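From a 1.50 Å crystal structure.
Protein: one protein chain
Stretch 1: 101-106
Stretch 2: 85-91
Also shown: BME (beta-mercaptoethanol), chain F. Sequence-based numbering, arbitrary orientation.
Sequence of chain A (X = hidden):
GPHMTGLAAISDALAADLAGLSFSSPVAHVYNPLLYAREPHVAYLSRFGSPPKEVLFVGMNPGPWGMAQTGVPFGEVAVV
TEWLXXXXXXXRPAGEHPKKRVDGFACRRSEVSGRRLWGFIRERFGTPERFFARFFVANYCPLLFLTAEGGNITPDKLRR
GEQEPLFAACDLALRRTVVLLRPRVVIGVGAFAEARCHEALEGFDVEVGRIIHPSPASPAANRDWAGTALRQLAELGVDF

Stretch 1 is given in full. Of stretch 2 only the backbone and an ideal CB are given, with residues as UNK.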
ATOM      1  N   ARG A 101       3.246   6.244  17.634  1.00 20.02           N
ATOM      2  CA  ARG A 101       3.143   7.630  17.355  1.00 20.62           C
ATOM      3  C   ARG A 101       3.446   7.931  15.851  1.00 20.56           C
ATOM      4  O   ARG A 101       4.266   7.254  15.264  1.00 21.55           O
ATOM      5  CB  ARG A 101       4.147   8.375  18.168  1.00 27.36           C
ATOM      6  CG  ARG A 101       3.831   8.297  19.683  1.00 31.20           C
ATOM      7  CD  ARG A 101       4.969   8.957  20.420  1.00 39.39           C
ATOM      8  NE  ARG A 101       5.066  10.395  20.135  1.00 51.49           N
ATOM      9  CZ  ARG A 101       6.103  11.022  19.546  1.00 47.63           C
ATOM     10  NH1 ARG A 101       7.175  10.351  19.130  1.00 50.17           N
ATOM     11  NH2 ARG A 101       6.065  12.338  19.391  1.00 48.61           N
ATOM     12  N   VAL A 102       2.759   8.921  15.369  1.00 20.42           N
ATOM     13  CA  VAL A 102       2.906   9.399  13.992  1.00 17.43           C
ATOM     14  C   VAL A 102       3.718  10.683  14.025  1.00 19.32           C
ATOM     15  O   VAL A 102       3.157  11.764  14.240  1.00 20.62           O
ATOM     16  CB  VAL A 102       1.583   9.536  13.289  1.00 16.23           C
ATOM     17  CG1 VAL A 102       1.723  10.108  11.891  1.00 15.01           C
ATOM     18  CG2 VAL A 102       0.845   8.236  13.242  1.00 21.18           C
ATOM     19  N   ASP A 103       5.045  10.521  13.904  1.00 22.55           N
ATOM     20  CA  ASP A 103       5.950  11.639  13.805  1.00 22.77           C
ATOM     21  C   ASP A 103       6.164  12.154  12.342  1.00 20.12           C
ATOM     22  O   ASP A 103       6.833  13.138  12.083  1.00 21.96           O
ATOM     23  CB  ASP A 103       7.279  11.341  14.432  1.00 21.38           C
ATOM     24  CG  ASP A 103       7.176  11.082  15.939  1.00 24.37           C
ATOM     25  OD1 ASP A 103       6.193  11.602  16.518  1.00 28.94           O
ATOM     26  OD2 ASP A 103       7.961  10.303  16.488  1.00 31.96           O
ATOM     27  N   GLY A 104       5.561  11.452  11.402  1.00 18.93           N
ATOM     28  CA  GLY A 104       5.670  11.870   9.999  1.00 18.59           C
ATOM     29  C   GLY A 104       7.084  11.761   9.477  1.00 17.49           C
ATOM     30  O   GLY A 104       7.778  10.803   9.757  1.00 18.77           O
ATOM     31  N   PHE A 105       7.474  12.773   8.731  1.00 18.79           N
ATOM     32  CA  PHE A 105       8.808  12.818   8.159  1.00 16.94           C
ATOM     33  C   PHE A 105       9.949  13.009   9.168  1.00 22.79           C
ATOM     34  O   PHE A 105      11.094  12.866   8.820  1.00 20.86           O
ATOM     35  CB  PHE A 105       8.816  13.747   6.984  1.00 20.12           C
ATOM     36  CG  PHE A 105       8.032  13.186   5.795  1.00 17.15           C
ATOM     37  CD1 PHE A 105       6.693  13.399   5.657  1.00 18.29           C
ATOM     38  CD2 PHE A 105       8.679  12.415   4.907  1.00 18.10           C
ATOM     39  CE1 PHE A 105       5.958  12.842   4.579  1.00 17.06           C
ATOM     40  CE2 PHE A 105       7.961  11.809   3.836  1.00 19.24           C
ATOM     41  CZ  PHE A 105       6.631  12.060   3.700  1.00 17.90           C
ATOM     42  N   ALA A 106       9.554  13.254  10.427  1.00 22.37           N
ATOM     43  CA  ALA A 106      10.521  13.262  11.517  1.00 20.87           C
ATOM     44  C   ALA A 106      10.675  11.904  12.138  1.00 27.54           C
ATOM     45  O   ALA A 106      11.522  11.770  13.027  1.00 31.17           O
ATOM     46  CB  ALA A 106      10.096  14.286  12.567  1.00 25.20           C
ATOM     47  N   UNK A  85      11.422  12.304  -3.429  1.00 13.48           N
ATOM     48  CA  UNK A  85      11.315  13.743  -3.225  1.00 13.38           C
ATOM     49  C   UNK A  85      10.106  14.238  -2.623  1.00 15.25           C
ATOM     50  O   UNK A  85       9.687  15.405  -2.886  1.00 16.09           O
ATOM     51  CB  UNK A  85      11.479  14.476  -4.558  1.00 13.38           C
ATOM     52  N   UNK A  86       9.507  13.470  -1.741  1.00 13.22           N
ATOM     53  CA  UNK A  86       8.301  13.840  -1.045  1.00 13.17           C
ATOM     54  C   UNK A  86       8.569  14.016   0.442  1.00 14.43           C
ATOM     55  O   UNK A  86       9.153  13.165   1.042  1.00 14.08           O
ATOM     56  CB  UNK A  86       7.211  12.791  -1.274  1.00 13.17           C
ATOM     57  N   UNK A  87       8.197  15.147   1.011  1.00 19.63           N
ATOM     58  CA  UNK A  87       8.329  15.405   2.442  1.00 20.68           C
ATOM     59  C   UNK A  87       7.389  16.519   2.748  1.00 24.40           C
ATOM     60  O   UNK A  87       7.599  17.617   2.286  1.00 26.97           O
ATOM     61  CB  UNK A  87       9.762  15.749   2.853  1.00 20.68           C
ATOM     62  N   UNK A  88       6.349  16.216   3.500  1.00 20.60           N
ATOM     63  CA  UNK A  88       5.237  17.133   3.688  1.00 21.21           C
ATOM     64  C   UNK A  88       4.587  17.026   5.057  1.00 20.79           C
ATOM     65  O   UNK A  88       5.122  16.369   5.930  1.00 24.85           O
ATOM     66  CB  UNK A  88       4.183  16.889   2.606  1.00 21.21           C
ATOM     67  N   UNK A  89       3.461  17.653   5.142  1.00 20.84           N
ATOM     68  CA  UNK A  89       2.627  17.780   6.400  1.00 18.68           C
ATOM     69  C   UNK A  89       1.938  16.506   6.716  1.00 18.46           C
ATOM     70  O   UNK A  89       1.183  15.984   5.936  1.00 16.72           O
ATOM     71  CB  UNK A  89       1.576  18.885   6.274  1.00 18.68           C
ATOM     72  N   UNK A  90       2.210  15.994   7.915  1.00 18.71           N
ATOM     73  CA  UNK A  90       1.544  14.814   8.435  1.00 14.88           C
ATOM     74  C   UNK A  90       1.097  15.161   9.879  1.00 16.68           C
ATOM     75  O   UNK A  90       1.976  15.460  10.697  1.00 23.39           O
ATOM     76  CB  UNK A  90       2.461  13.590   8.394  1.00 14.88           C
ATOM     77  N   UNK A  91      -0.182  15.056  10.056  1.00 16.31           N
ATOM     78  CA  UNK A  91      -0.725  15.310  11.408  1.00 18.47           C
ATOM     79  C   UNK A  91      -0.942  14.012  12.149  1.00 22.24           C
ATOM     80  O   UNK A  91      -0.917  12.952  11.584  1.00 18.86           O
ATOM     81  CB  UNK A  91      -2.040  16.088  11.333  1.00 18.47           C
TER
HETATM   82  C1  BME F 305       6.472  15.871   9.638  1.00 31.50           C
HETATM   83  C2  BME F 305       5.413  16.589  10.447  1.00 30.71           C
HETATM   84  O1  BME F 305       5.854  15.278   8.525  1.00 22.95           O
HETATM   85  S2  BME F 305       4.309  17.490   9.490  1.00 48.25           S

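Position 85 lies beyond the reach of stretch 1, so nothing there constrains a side chain. Its backbone speaks instead: phi is 71° and psi 33°, a left-handed conformation that costs glycine least, although asparagine often adopts it too. The residue is Gly-85, the first to leave helical angles after a helix.

At position 86 the backbone is extended and the CA-to-CB bond points sideways, with the ideal CB 5.1 Å from CZ of Phe-105. The backbone O already lies against the ring here, so the side chain adds to the contact; an aliphatic chain such as valine, leucine or isoleucine would suit. Ile-86 is found, with chi1 m and chi2 t. CG2 of Ile-86 lies 4.2 Å from CZ of Phe-105, while the end of the side chain leads away. The backbone comes closer still, the carbonyl O of Ile-86 being 3.3 Å from CE2 of Phe-105.

Position 87 places its CA squarely over a face of the Phe-105 ring, 3.8 Å from the centroid and 6° off the normal. This CH-pi contact belongs to the backbone, so any residue with an alpha hydrogen suitably directed could make it. The CB points sideways, 4.1 Å from CD2 of Phe-105, and stretch 1 provides no charge here; many side chains of moderate size, polar or apolar, would fit. It is Asn-87, with chi1 t, whose end comes nearer than its CA-to-CB direction suggests: OD1 of Asn-87 packs 3.4 Å from CB of Phe-105, a contact without a hydrogen bond.

At position 88 a CB would point away from stretch 1, and there is room for it, so alanine, serine or many larger residues would be tolerated as far as stretch 1 is concerned. Gly-88 nevertheless occupies the place and works through its backbone: its N lies over a face of the Phe-105 ring, and O of Gly-88 approaches CD1 of Phe-105 at 3.4 Å. O of Gly-88 also accepts a hydrogen bond from O1 of beta-mercaptoethanol (2.9 Å), and that O1 accepts one from N of Phe-105 (3.0 Å). The small molecule thus bridges two backbones that share no direct hydrogen bond.

Position 89 turns its CB away, and stretch 1 leaves the choice free; Thr-89 is found.

Position 90 points toward stretch 1. Its ideal CB is 4.0 Å from CA of Gly-104 and 5.0 Å from both CG1 of Val-102 and CD1 of Phe-105. Such apolar surroundings call for a compact aliphatic group, with valine or isoleucine well matched to the extended backbone. Val-90, chi1 t, divides its methyls: CG1 meets CG1 of Val-102 at 3.6 Å and CG2 meets CE1 of Phe-105 at 3.8 Å. A water donates hydrogen bonds to O of Val-90 (2.9 Å) and O of Val-102 (2.8 Å), tying the backbones together.

At position 91 the CB again points away, so many residues would serve. Thr-91 touches stretch 1 through its backbone O, 3.9 Å from CG1 of Val-102; its OG1 is hydrogen-bonded elsewhere in the structure.

Stretch 2, residues 85-91: GINGTVT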
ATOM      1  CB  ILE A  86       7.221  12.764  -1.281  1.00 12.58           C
ATOM      2  CG1 ILE A  86       6.757  12.821  -2.740  1.00 11.95           C
ATOM      3  CG2 ILE A  86       6.001  12.999  -0.376  1.00 14.16           C
ATOM      4  CD1 ILE A  86       5.779  11.703  -3.074  1.00 14.25           C
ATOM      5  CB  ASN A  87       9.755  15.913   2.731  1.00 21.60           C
ATOM      6  CG  ASN A  87       9.990  16.219   4.208  1.00 24.50           C
ATOM      7  OD1 ASN A  87       9.058  16.440   4.923  1.00 34.45           O
ATOM      8  ND2 ASN A  87      11.208  16.147   4.637  1.00 41.74           N
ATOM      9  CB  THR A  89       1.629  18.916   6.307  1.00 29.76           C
ATOM     10  OG1 THR A  89       2.403  20.109   6.119  1.00 26.71           O
ATOM     11  CG2 THR A  89       0.747  19.057   7.581  1.00 20.15           C
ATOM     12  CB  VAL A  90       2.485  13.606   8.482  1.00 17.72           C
ATOM     13  CG1 VAL A  90       1.762  12.373   9.068  1.00 16.30           C
ATOM     14  CG2 VAL A  90       3.133  13.320   7.078  1.00 18.09           C
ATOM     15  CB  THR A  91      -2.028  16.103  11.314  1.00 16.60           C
ATOM     16  OG1 THR A  91      -3.056  15.496  10.536  1.00 18.64           O
ATOM     17  CG2 THR A  91      -1.767  17.454  10.748  1.00 19.37           C
TER
HETATM   18  O   HOH W   1       3.202  14.264  13.020  1.00 30.23           O
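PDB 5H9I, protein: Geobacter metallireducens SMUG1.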